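Local atomic coordinates of alanine racemase (Oenococcus oeni PSU-1, PDB entry 3HUR), a protein that belongs to the alanine racemase family, whose chain joins an N-terminal TIM-type barrel to a C-terminal domain rich in beta strands. Residues T30-Y36 against F220-P225; W90-L95 against A111-P117; M133-G137 against N353-I358. All coordinates share one frame; numbering follows the deposited sequence.

How the contacts relate
Along the chain, contact 2 (90-95 with 111-117) is nested inside the loop that contact 1 (30-36 with 220-225) closes, whereas contact 3 (133-137 with 353-358) starts within that loop and ends far beyond it. The centre of contact 1 lies about 28 Å from that of contact 2 and about 27 Å from that of contact 3. Contacts 2 and 3, with centres about 18 Å apart, touch where W90 packs on I136. Contact 1 thus closes the parallel barrel sheet by pairing its first and last strands, while contacts 2 and 3 adjoin and connect peripheral loops to a helix and to a hairpin of the C-terminal domain.

Contact 1 of 3, residues T30-Y36 against F220-P225; sequences TKAKKVY and FAAIRP
K34 and V35 pair in parallel with A222 and I223, joining the first strand of a TIM-type barrel to its last, a pairing that helps close such a barrel. The ladder begins at A221 O, which accepts two backbone N-H groups: K34 N at 3.0 Å, nearly straight at 172°, and K33 N, at a more bent angle. It continues with I223 N to K34 O at 3.3 Å and Y36 N to I223 O at 2.9 Å, while the CA-H groups of A222 and R224 lean on K34 O and Y36 O.

On the face of K34 and A222, A222 CB sits over one face of the Y36 ring, 4.0 Å from the ring centroid, a CH-pi contact. On the face of V35 and I223 the packing is aliphatic. I223 turns CG1 between its backbone N and carbonyl carbon (chi1 67°), which brings that atom to 3.8 Å from V35 CG2 and leaves the CG2 branch near A32 CB. V35 CG1 reaches P225 CG at 3.9 Å. Before the strand, the T30 and F220 side chains cross at about a right angle, T30 CB 3.7 Å from F220 CD1; T30 OG1 is bonded to I26 O.

Helix 16-30 covers the V35 and I223 face through I26, R27 and L23, helix 206-211 adds C209, and Y36 meets strand 63-66 at A63 and I65.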
loop_
_atom_site.group_PDB
_atom_site.type_symbol
_atom_site.label_atom_id
_atom_site.label_comp_id
_atom_site.label_asym_id
_atom_site.label_seq_id
_atom_site.Cartn_x
_atom_site.Cartn_y
_atom_site.Cartn_z
ATOM N N THR A 30 -4.033 -32.943 25.784
ATOM C CA THR A 30 -3.782 -32.348 27.092
ATOM C C THR A 30 -4.537 -33.102 28.204
ATOM O O THR A 30 -4.478 -32.724 29.371
ATOM C CB THR A 30 -4.157 -30.829 27.088
ATOM O OG1 THR A 30 -5.582 -30.659 27.033
ATOM C CG2 THR A 30 -3.507 -30.111 25.900
ATOM N N LYS A 31 -5.237 -34.172 27.831
ATOM C CA LYS A 31 -6.153 -34.863 28.724
ATOM C C LYS A 31 -7.000 -33.880 29.524
ATOM O O LYS A 31 -6.992 -33.874 30.744
ATOM C CB LYS A 31 -5.358 -35.812 29.645
ATOM C CG LYS A 31 -5.428 -37.285 29.234
ATOM C CD LYS A 31 -4.505 -37.682 28.059
ATOM C CE LYS A 31 -4.580 -39.250 27.798
ATOM N NZ LYS A 31 -4.244 -39.712 26.389
ATOM N N ALA A 32 -7.749 -33.041 28.831
ATOM C CA ALA A 32 -8.463 -31.961 29.477
ATOM C C ALA A 32 -9.860 -32.410 29.828
ATOM O O ALA A 32 -10.420 -33.278 29.161
ATOM C CB ALA A 32 -8.515 -30.795 28.570
ATOM N N LYS A 33 -10.431 -31.808 30.868
ATOM C CA LYS A 33 -11.767 -32.199 31.312
ATOM C C LYS A 33 -12.771 -31.283 30.646
ATOM O O LYS A 33 -13.638 -31.731 29.914
ATOM C CB LYS A 33 -11.889 -32.168 32.862
ATOM C CG LYS A 33 -11.151 -33.383 33.598
ATOM C CD LYS A 33 -11.284 -34.763 32.793
ATOM C CE LYS A 33 -10.867 -36.033 33.602
ATOM N NZ LYS A 33 -9.531 -35.886 34.298
ATOM N N LYS A 34 -12.595 -29.992 30.880
ATOM C CA LYS A 34 -13.392 -28.971 30.283
ATOM C C LYS A 34 -12.611 -28.289 29.137
ATOM O O LYS A 34 -11.411 -28.133 29.217
ATOM C CB LYS A 34 -13.722 -27.968 31.372
ATOM C CG LYS A 34 -14.538 -28.547 32.545
ATOM C CD LYS A 34 -16.010 -28.123 32.448
ATOM C CE LYS A 34 -16.965 -28.895 33.400
ATOM N NZ LYS A 34 -18.275 -29.178 32.675
ATOM N N VAL A 35 -13.291 -27.920 28.050
ATOM C CA VAL A 35 -12.696 -27.088 26.986
ATOM C C VAL A 35 -13.540 -25.837 26.814
ATOM O O VAL A 35 -14.729 -25.950 26.562
ATOM C CB VAL A 35 -12.597 -27.824 25.665
ATOM C CG1 VAL A 35 -12.178 -26.872 24.541
ATOM C CG2 VAL A 35 -11.624 -28.929 25.790
ATOM N N TYR A 36 -12.913 -24.681 27.034
ATOM C CA TYR A 36 -13.468 -23.360 26.816
ATOM C C TYR A 36 -12.914 -22.780 25.507
ATOM O O TYR A 36 -11.725 -22.442 25.430
ATOM C CB TYR A 36 -13.041 -22.417 27.931
ATOM C CG TYR A 36 -13.408 -22.843 29.324
ATOM C CD1 TYR A 36 -12.882 -22.182 30.422
ATOM C CD2 TYR A 36 -14.287 -23.900 29.558
ATOM C CE1 TYR A 36 -13.210 -22.551 31.694
ATOM C CE2 TYR A 36 -14.615 -24.269 30.828
ATOM C CZ TYR A 36 -14.069 -23.599 31.891
ATOM O OH TYR A 36 -14.425 -23.967 33.157
ATOM N N PHE A 220 -4.505 -28.950 33.217
ATOM C CA PHE A 220 -5.318 -28.916 32.036
ATOM C C PHE A 220 -6.767 -29.153 32.400
ATOM O O PHE A 220 -7.595 -29.530 31.570
ATOM C CB PHE A 220 -4.743 -29.909 31.051
ATOM C CG PHE A 220 -3.361 -29.529 30.624
ATOM C CD1 PHE A 220 -3.175 -28.475 29.730
ATOM C CD2 PHE A 220 -2.253 -30.142 31.182
ATOM C CE1 PHE A 220 -1.911 -28.068 29.353
ATOM C CE2 PHE A 220 -0.975 -29.754 30.811
ATOM C CZ PHE A 220 -0.804 -28.707 29.883
ATOM N N ALA A 221 -7.089 -28.850 33.649
ATOM C CA ALA A 221 -8.453 -29.034 34.117
ATOM C C ALA A 221 -9.430 -28.392 33.092
ATOM O O ALA A 221 -10.297 -29.082 32.537
ATOM C CB ALA A 221 -8.622 -28.436 35.522
ATOM N N ALA A 222 -9.242 -27.090 32.844
ATOM C CA ALA A 222 -9.997 -26.335 31.836
ATOM C C ALA A 222 -9.020 -25.586 30.941
ATOM O O ALA A 222 -8.391 -24.583 31.362
ATOM C CB ALA A 222 -10.943 -25.352 32.481
ATOM N N ILE A 223 -8.900 -26.089 29.714
ATOM C CA ILE A 223 -8.104 -25.441 28.690
ATOM C C ILE A 223 -8.913 -24.384 27.909
ATOM O O ILE A 223 -10.139 -24.427 27.874
ATOM C CB ILE A 223 -7.451 -26.461 27.758
ATOM C CG1 ILE A 223 -8.468 -27.229 26.912
ATOM C CG2 ILE A 223 -6.587 -27.427 28.568
ATOM C CD1 ILE A 223 -7.788 -28.108 25.791
ATOM N N ARG A 224 -8.188 -23.420 27.338
ATOM C CA ARG A 224 -8.749 -22.233 26.682
ATOM C C ARG A 224 -8.188 -22.030 25.287
ATOM O O ARG A 224 -7.547 -21.039 25.021
ATOM C CB ARG A 224 -8.425 -21.013 27.518
ATOM C CG ARG A 224 -9.303 -20.902 28.707
ATOM C CD ARG A 224 -9.063 -19.562 29.382
ATOM N NE ARG A 224 -8.102 -19.873 30.409
ATOM C CZ ARG A 224 -6.971 -19.251 30.675
ATOM N NH1 ARG A 224 -6.589 -18.134 30.101
ATOM N NH2 ARG A 224 -6.250 -19.777 31.622
ATOM N N PRO A 225 -8.400 -22.985 24.387
ATOM C CA PRO A 225 -7.864 -22.848 23.036
ATOM C C PRO A 225 -8.542 -21.734 22.251
ATOM O O PRO A 225 -9.752 -21.683 22.194
ATOM C CB PRO A 225 -8.171 -24.192 22.413
ATOM C CG PRO A 225 -9.239 -24.734 23.210
ATOM C CD PRO A 225 -9.045 -24.283 24.566
#

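Contact 2 of 3, residues W90-L95 against A111-P117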
loop_
_atom_site.group_PDB
_atom_site.type_symbol
_atom_site.label_atom_id
_atom_site.label_comp_id
_atom_site.label_asym_id
_atom_site.label_seq_id
_atom_site.Cartn_x
_atom_site.Cartn_y
_atom_site.Cartn_z
ATOM N N TRP A 90 -16.968 -5.749 33.442
ATOM C CA TRP A 90 -17.325 -5.943 34.821
ATOM C C TRP A 90 -17.978 -4.722 35.435
ATOM O O TRP A 90 -17.880 -4.527 36.634
ATOM C CB TRP A 90 -16.082 -6.375 35.633
ATOM C CG TRP A 90 -14.940 -5.480 35.477
ATOM C CD1 TRP A 90 -14.847 -4.207 35.933
ATOM C CD2 TRP A 90 -13.708 -5.766 34.816
ATOM N NE1 TRP A 90 -13.628 -3.669 35.577
ATOM C CE2 TRP A 90 -12.912 -4.613 34.897
ATOM C CE3 TRP A 90 -13.209 -6.875 34.149
ATOM C CZ2 TRP A 90 -11.638 -4.538 34.345
ATOM C CZ3 TRP A 90 -11.943 -6.808 33.583
ATOM C CH2 TRP A 90 -11.172 -5.644 33.681
ATOM N N ASP A 91 -18.663 -3.910 34.629
ATOM C CA ASP A 91 -19.378 -2.732 35.143
ATOM C C ASP A 91 -20.497 -3.174 36.036
ATOM O O ASP A 91 -21.302 -4.004 35.655
ATOM C CB ASP A 91 -20.023 -1.917 34.017
ATOM C CG ASP A 91 -19.064 -0.970 33.341
ATOM O OD1 ASP A 91 -18.065 -0.548 33.983
ATOM O OD2 ASP A 91 -19.328 -0.642 32.152
ATOM N N TYR A 92 -20.581 -2.577 37.205
ATOM C CA TYR A 92 -21.646 -2.890 38.146
ATOM C C TYR A 92 -23.012 -2.658 37.556
ATOM O O TYR A 92 -23.990 -3.279 37.985
ATOM C CB TYR A 92 -21.528 -2.001 39.380
ATOM C CG TYR A 92 -20.371 -2.288 40.320
ATOM C CD1 TYR A 92 -19.671 -3.490 40.283
ATOM C CD2 TYR A 92 -20.011 -1.350 41.282
ATOM C CE1 TYR A 92 -18.625 -3.731 41.182
ATOM C CE2 TYR A 92 -18.990 -1.584 42.171
ATOM C CZ TYR A 92 -18.314 -2.774 42.127
ATOM O OH TYR A 92 -17.301 -2.981 43.017
ATOM N N SER A 93 -23.080 -1.731 36.606
ATOM C CA SER A 93 -24.311 -1.426 35.900
ATOM C C SER A 93 -24.754 -2.537 34.941
ATOM O O SER A 93 -25.924 -2.590 34.581
ATOM C CB SER A 93 -24.168 -0.091 35.143
ATOM O OG SER A 93 -23.126 -0.139 34.184
ATOM N N ASP A 94 -23.853 -3.425 34.526
ATOM C CA ASP A 94 -24.240 -4.552 33.644
ATOM C C ASP A 94 -24.571 -5.824 34.403
ATOM O O ASP A 94 -24.883 -6.870 33.788
ATOM C CB ASP A 94 -23.156 -4.850 32.600
ATOM C CG ASP A 94 -22.966 -3.706 31.594
ATOM O OD1 ASP A 94 -23.904 -3.411 30.831
ATOM O OD2 ASP A 94 -21.860 -3.116 31.559
ATOM N N LEU A 95 -24.538 -5.737 35.730
ATOM C CA LEU A 95 -24.780 -6.908 36.594
ATOM C C LEU A 95 -26.002 -7.707 36.189
ATOM O O LEU A 95 -25.939 -8.934 36.110
ATOM C CB LEU A 95 -24.826 -6.525 38.089
ATOM C CG LEU A 95 -23.566 -6.852 38.919
ATOM C CD1 LEU A 95 -22.282 -6.656 38.107
ATOM C CD2 LEU A 95 -23.491 -6.075 40.237
ATOM N N ALA A 111 -10.804 -4.594 45.496
ATOM C CA ALA A 111 -11.740 -3.467 45.682
ATOM C C ALA A 111 -13.126 -3.737 45.031
ATOM O O ALA A 111 -14.192 -3.547 45.657
ATOM C CB ALA A 111 -11.122 -2.176 45.150
ATOM N N TRP A 112 -13.086 -4.224 43.792
ATOM C CA TRP A 112 -14.292 -4.521 43.007
ATOM C C TRP A 112 -15.224 -5.486 43.735
ATOM O O TRP A 112 -16.432 -5.310 43.730
ATOM C CB TRP A 112 -13.884 -5.090 41.624
ATOM C CG TRP A 112 -15.039 -5.420 40.695
ATOM C CD1 TRP A 112 -15.517 -4.647 39.681
ATOM C CD2 TRP A 112 -15.851 -6.605 40.710
ATOM N NE1 TRP A 112 -16.565 -5.273 39.068
ATOM C CE2 TRP A 112 -16.800 -6.469 39.687
ATOM C CE3 TRP A 112 -15.885 -7.749 41.510
ATOM C CZ2 TRP A 112 -17.751 -7.434 39.428
ATOM C CZ3 TRP A 112 -16.832 -8.706 41.250
ATOM C CH2 TRP A 112 -17.749 -8.546 40.214
ATOM N N LEU A 113 -14.646 -6.523 44.341
ATOM C CA LEU A 113 -15.408 -7.545 45.110
ATOM C C LEU A 113 -15.981 -6.994 46.390
ATOM O O LEU A 113 -17.097 -7.314 46.751
ATOM C CB LEU A 113 -14.523 -8.736 45.490
ATOM C CG LEU A 113 -14.658 -10.023 44.693
ATOM C CD1 LEU A 113 -13.773 -11.117 45.326
ATOM C CD2 LEU A 113 -16.110 -10.451 44.623
ATOM N N GLN A 114 -15.195 -6.191 47.086
ATOM C CA GLN A 114 -15.630 -5.616 48.358
ATOM C C GLN A 114 -16.791 -4.680 48.142
ATOM O O GLN A 114 -17.701 -4.656 48.957
ATOM C CB GLN A 114 -14.490 -4.862 49.066
ATOM C CG GLN A 114 -13.349 -5.759 49.498
ATOM C CD GLN A 114 -12.076 -4.991 49.819
ATOM O OE1 GLN A 114 -11.953 -3.801 49.520
ATOM N NE2 GLN A 114 -11.113 -5.682 50.414
ATOM N N ASN A 115 -16.757 -3.919 47.044
ATOM C CA ASN A 115 -17.794 -2.914 46.743
ATOM C C ASN A 115 -18.916 -3.434 45.842
ATOM O O ASN A 115 -19.792 -2.653 45.433
ATOM C CB ASN A 115 -17.167 -1.660 46.103
ATOM C CG ASN A 115 -16.144 -0.956 47.021
ATOM O OD1 ASN A 115 -16.497 -0.389 48.064
ATOM N ND2 ASN A 115 -14.883 -0.980 46.619
ATOM N N LEU A 116 -18.898 -4.731 45.519
ATOM C CA LEU A 116 -20.040 -5.340 44.838
ATOM C C LEU A 116 -21.316 -4.821 45.458
ATOM O O LEU A 116 -21.464 -4.880 46.672
ATOM C CB LEU A 116 -20.041 -6.847 45.003
ATOM C CG LEU A 116 -19.537 -7.643 43.821
ATOM C CD1 LEU A 116 -19.942 -9.076 44.061
ATOM C CD2 LEU A 116 -20.116 -7.124 42.526
ATOM N N PRO A 117 -22.232 -4.284 44.645
ATOM C CA PRO A 117 -23.516 -3.948 45.231
ATOM C C PRO A 117 -24.406 -5.163 45.406
ATOM O O PRO A 117 -24.018 -6.283 45.080
ATOM C CB PRO A 117 -24.131 -2.956 44.217
ATOM C CG PRO A 117 -23.457 -3.214 42.979
ATOM C CD PRO A 117 -22.058 -3.637 43.336
#
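Y92 and W112 meet twice, once through a hydrogen bond and once through their rings, within an aromatic cluster that W90 completes. Y92 OH donates to W112 O at 2.6 Å, lying in the carbonyl plane on a lone pair, so a carbonyl near the end of helix 110-114 is satisfied by a side chain. W112 in turn donates from NE1 to W90 O, 2.9 Å away; the bond is nearly straight (168°) and the acceptor sits in the indole plane. With CG anti to the backbone N (chi1 -179°), the W112 indole extends to that loop carbonyl. A111 O takes the backbone N of N115 at 2.9 Å and, weakly, its ND2.

Between these polar links the rings pack closely. Y92 CE1 lies 3.3 Å above one face of the W112 indole, offset toward its rim, the two rings being inclined at 50°. P117 CD stands over the centre of the Y92 ring, 3.6 Å from its centroid, and P117 CG also meets L95 CD2. Thus the loop before helix 95-100 is tied to helix 110-114, whose W112 rests on I105 and I107 of strand 103-107, while L116 touches L157 of strand 157-163.

Contact 3 of 3, residues M133-G137 against N353-I358; sequences MTRIG and NYSHTI
R135 reaches from a loop of the TIM-type barrel into the tip of a beta hairpin, made by strands 347-353 and 357-364 and turning at S355 and H356. The contact therefore bridges the N-terminal barrel and the C-terminal domain.

Hydrogen bonds carry most of it. The guanidinium of R135 meets the turn with its edge: NH1 donates to Y354 O at 2.8 Å with an angle of 162°, and NH2 to S355 O at 2.9 Å. Both acceptors lie near the guanidinium plane, although NH2 stands above the carbonyl plane of S355 and off its lone pairs. Two weak bonds supplement these, NH2 to Y354 O at 3.2 Å and NH1 to N353 OD1 at 3.4 Å, so Y354 O is gripped by both terminal nitrogens. A bend at chi3 (56°) turns the guanidinium toward the carbonyls of Y354 and S355. R135 CD also comes 3.3 Å from N353 OD1.

I136 N donates to T134 OG1 in an ST turn that has R135 at its centre, while Y354 N donates to T357 O at 3.0 Å and closes the turn across S355 and H356.

In the assembly, T357 and I358 continue the sheet by pairing in parallel with a strand of a second subunit, where L3 packs on R135. Y354 meets Y271 of a third subunit edge to face.

Apolar contact is slight: I136 CG1 touches I358 CD1 at 4.1 Å, the two side chains crossing obliquely.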
loop_
_atom_site.group_PDB
_atom_site.type_symbol
_atom_site.label_atom_id
_atom_site.label_comp_id
_atom_site.label_asym_id
_atom_site.label_seq_id
_atom_site.Cartn_x
_atom_site.Cartn_y
_atom_site.Cartn_z
ATOM N N MET A 133 2.466 -10.670 33.384
ATOM C CA MET A 133 2.502 -9.772 32.212
ATOM C C MET A 133 1.145 -9.053 31.943
ATOM O O MET A 133 0.665 -8.982 30.802
ATOM C CB MET A 133 2.940 -10.597 30.986
ATOM C CG MET A 133 3.546 -9.778 29.864
ATOM S SD MET A 133 5.256 -9.322 30.189
ATOM C CE MET A 133 6.055 -10.217 28.826
ATOM N N THR A 134 0.514 -8.526 32.983
ATOM C CA THR A 134 -0.841 -8.020 32.826
ATOM C C THR A 134 -1.174 -7.170 34.007
ATOM O O THR A 134 -0.438 -7.193 34.994
ATOM C CB THR A 134 -1.855 -9.164 32.711
ATOM O OG1 THR A 134 -3.130 -8.724 33.182
ATOM C CG2 THR A 134 -1.423 -10.369 33.518
ATOM N N ARG A 135 -2.254 -6.398 33.907
ATOM C CA ARG A 135 -2.680 -5.537 35.018
ATOM C C ARG A 135 -4.038 -5.952 35.576
ATOM O O ARG A 135 -4.572 -5.313 36.471
ATOM C CB ARG A 135 -2.706 -4.091 34.560
ATOM C CG ARG A 135 -1.389 -3.637 33.937
ATOM C CD ARG A 135 -1.539 -2.371 33.127
ATOM N NE ARG A 135 -2.118 -1.286 33.916
ATOM C CZ ARG A 135 -2.493 -0.111 33.418
ATOM N NH1 ARG A 135 -2.346 0.155 32.120
ATOM N NH2 ARG A 135 -3.033 0.797 34.224
ATOM N N ILE A 136 -4.581 -7.044 35.052
ATOM C CA ILE A 136 -5.895 -7.498 35.431
ATOM C C ILE A 136 -5.752 -8.535 36.547
ATOM O O ILE A 136 -4.948 -9.488 36.444
ATOM C CB ILE A 136 -6.661 -8.147 34.233
ATOM C CG1 ILE A 136 -6.475 -7.357 32.913
ATOM C CG2 ILE A 136 -8.137 -8.257 34.569
ATOM C CD1 ILE A 136 -7.176 -8.035 31.613
ATOM N N GLY A 137 -6.513 -8.346 37.623
ATOM C CA GLY A 137 -6.578 -9.356 38.690
ATOM C C GLY A 137 -5.516 -9.296 39.781
ATOM O O GLY A 137 -4.905 -8.258 40.023
ATOM N N ASN A 353 -1.165 0.374 26.604
ATOM C CA ASN A 353 -1.424 0.537 28.032
ATOM C C ASN A 353 -1.376 1.995 28.395
ATOM O O ASN A 353 -0.446 2.700 28.024
ATOM C CB ASN A 353 -0.445 -0.297 28.891
ATOM C CG ASN A 353 -0.819 -1.779 28.913
ATOM O OD1 ASN A 353 -1.544 -2.229 29.810
ATOM N ND2 ASN A 353 -0.349 -2.543 27.906
ATOM N N TYR A 354 -2.392 2.433 29.104
ATOM C CA TYR A 354 -2.470 3.796 29.584
ATOM C C TYR A 354 -2.830 3.800 31.073
ATOM O O TYR A 354 -3.156 2.773 31.659
ATOM C CB TYR A 354 -3.519 4.604 28.785
ATOM C CG TYR A 354 -3.224 4.656 27.326
ATOM C CD1 TYR A 354 -2.266 5.517 26.852
ATOM C CD2 TYR A 354 -3.877 3.815 26.411
ATOM C CE1 TYR A 354 -1.963 5.568 25.496
ATOM C CE2 TYR A 354 -3.591 3.882 25.048
ATOM C CZ TYR A 354 -2.622 4.738 24.611
ATOM O OH TYR A 354 -2.257 4.839 23.315
ATOM N N SER A 355 -2.787 4.981 31.664
ATOM C CA SER A 355 -2.958 5.132 33.080
ATOM C C SER A 355 -4.165 4.340 33.601
ATOM O O SER A 355 -4.024 3.505 34.474
ATOM C CB SER A 355 -3.101 6.615 33.396
ATOM O OG SER A 355 -3.215 6.785 34.792
ATOM N N HIS A 356 -5.336 4.569 33.024
ATOM C CA HIS A 356 -6.587 3.955 33.507
ATOM C C HIS A 356 -7.257 2.946 32.532
ATOM O O HIS A 356 -8.370 2.462 32.798
ATOM C CB HIS A 356 -7.588 5.074 33.873
ATOM C CG HIS A 356 -7.184 5.893 35.071
ATOM N ND1 HIS A 356 -6.906 7.247 34.992
ATOM C CD2 HIS A 356 -7.009 5.550 36.378
ATOM C CE1 HIS A 356 -6.586 7.701 36.196
ATOM N NE2 HIS A 356 -6.645 6.693 37.055
ATOM N N THR A 357 -6.580 2.594 31.439
ATOM C CA THR A 357 -7.220 1.831 30.390
ATOM C C THR A 357 -6.215 0.929 29.663
ATOM O O THR A 357 -5.057 1.248 29.596
ATOM C CB THR A 357 -7.993 2.805 29.456
ATOM O OG1 THR A 357 -7.396 2.886 28.165
ATOM C CG2 THR A 357 -8.003 4.184 30.055
ATOM N N ILE A 358 -6.669 -0.223 29.190
ATOM C CA ILE A 358 -5.856 -1.156 28.427
ATOM C C ILE A 358 -6.611 -1.362 27.139
ATOM O O ILE A 358 -7.776 -1.727 27.184
ATOM C CB ILE A 358 -5.803 -2.546 29.066
ATOM C CG1 ILE A 358 -5.263 -2.483 30.487
ATOM C CG2 ILE A 358 -5.004 -3.530 28.203
ATOM C CD1 ILE A 358 -5.707 -3.681 31.349
#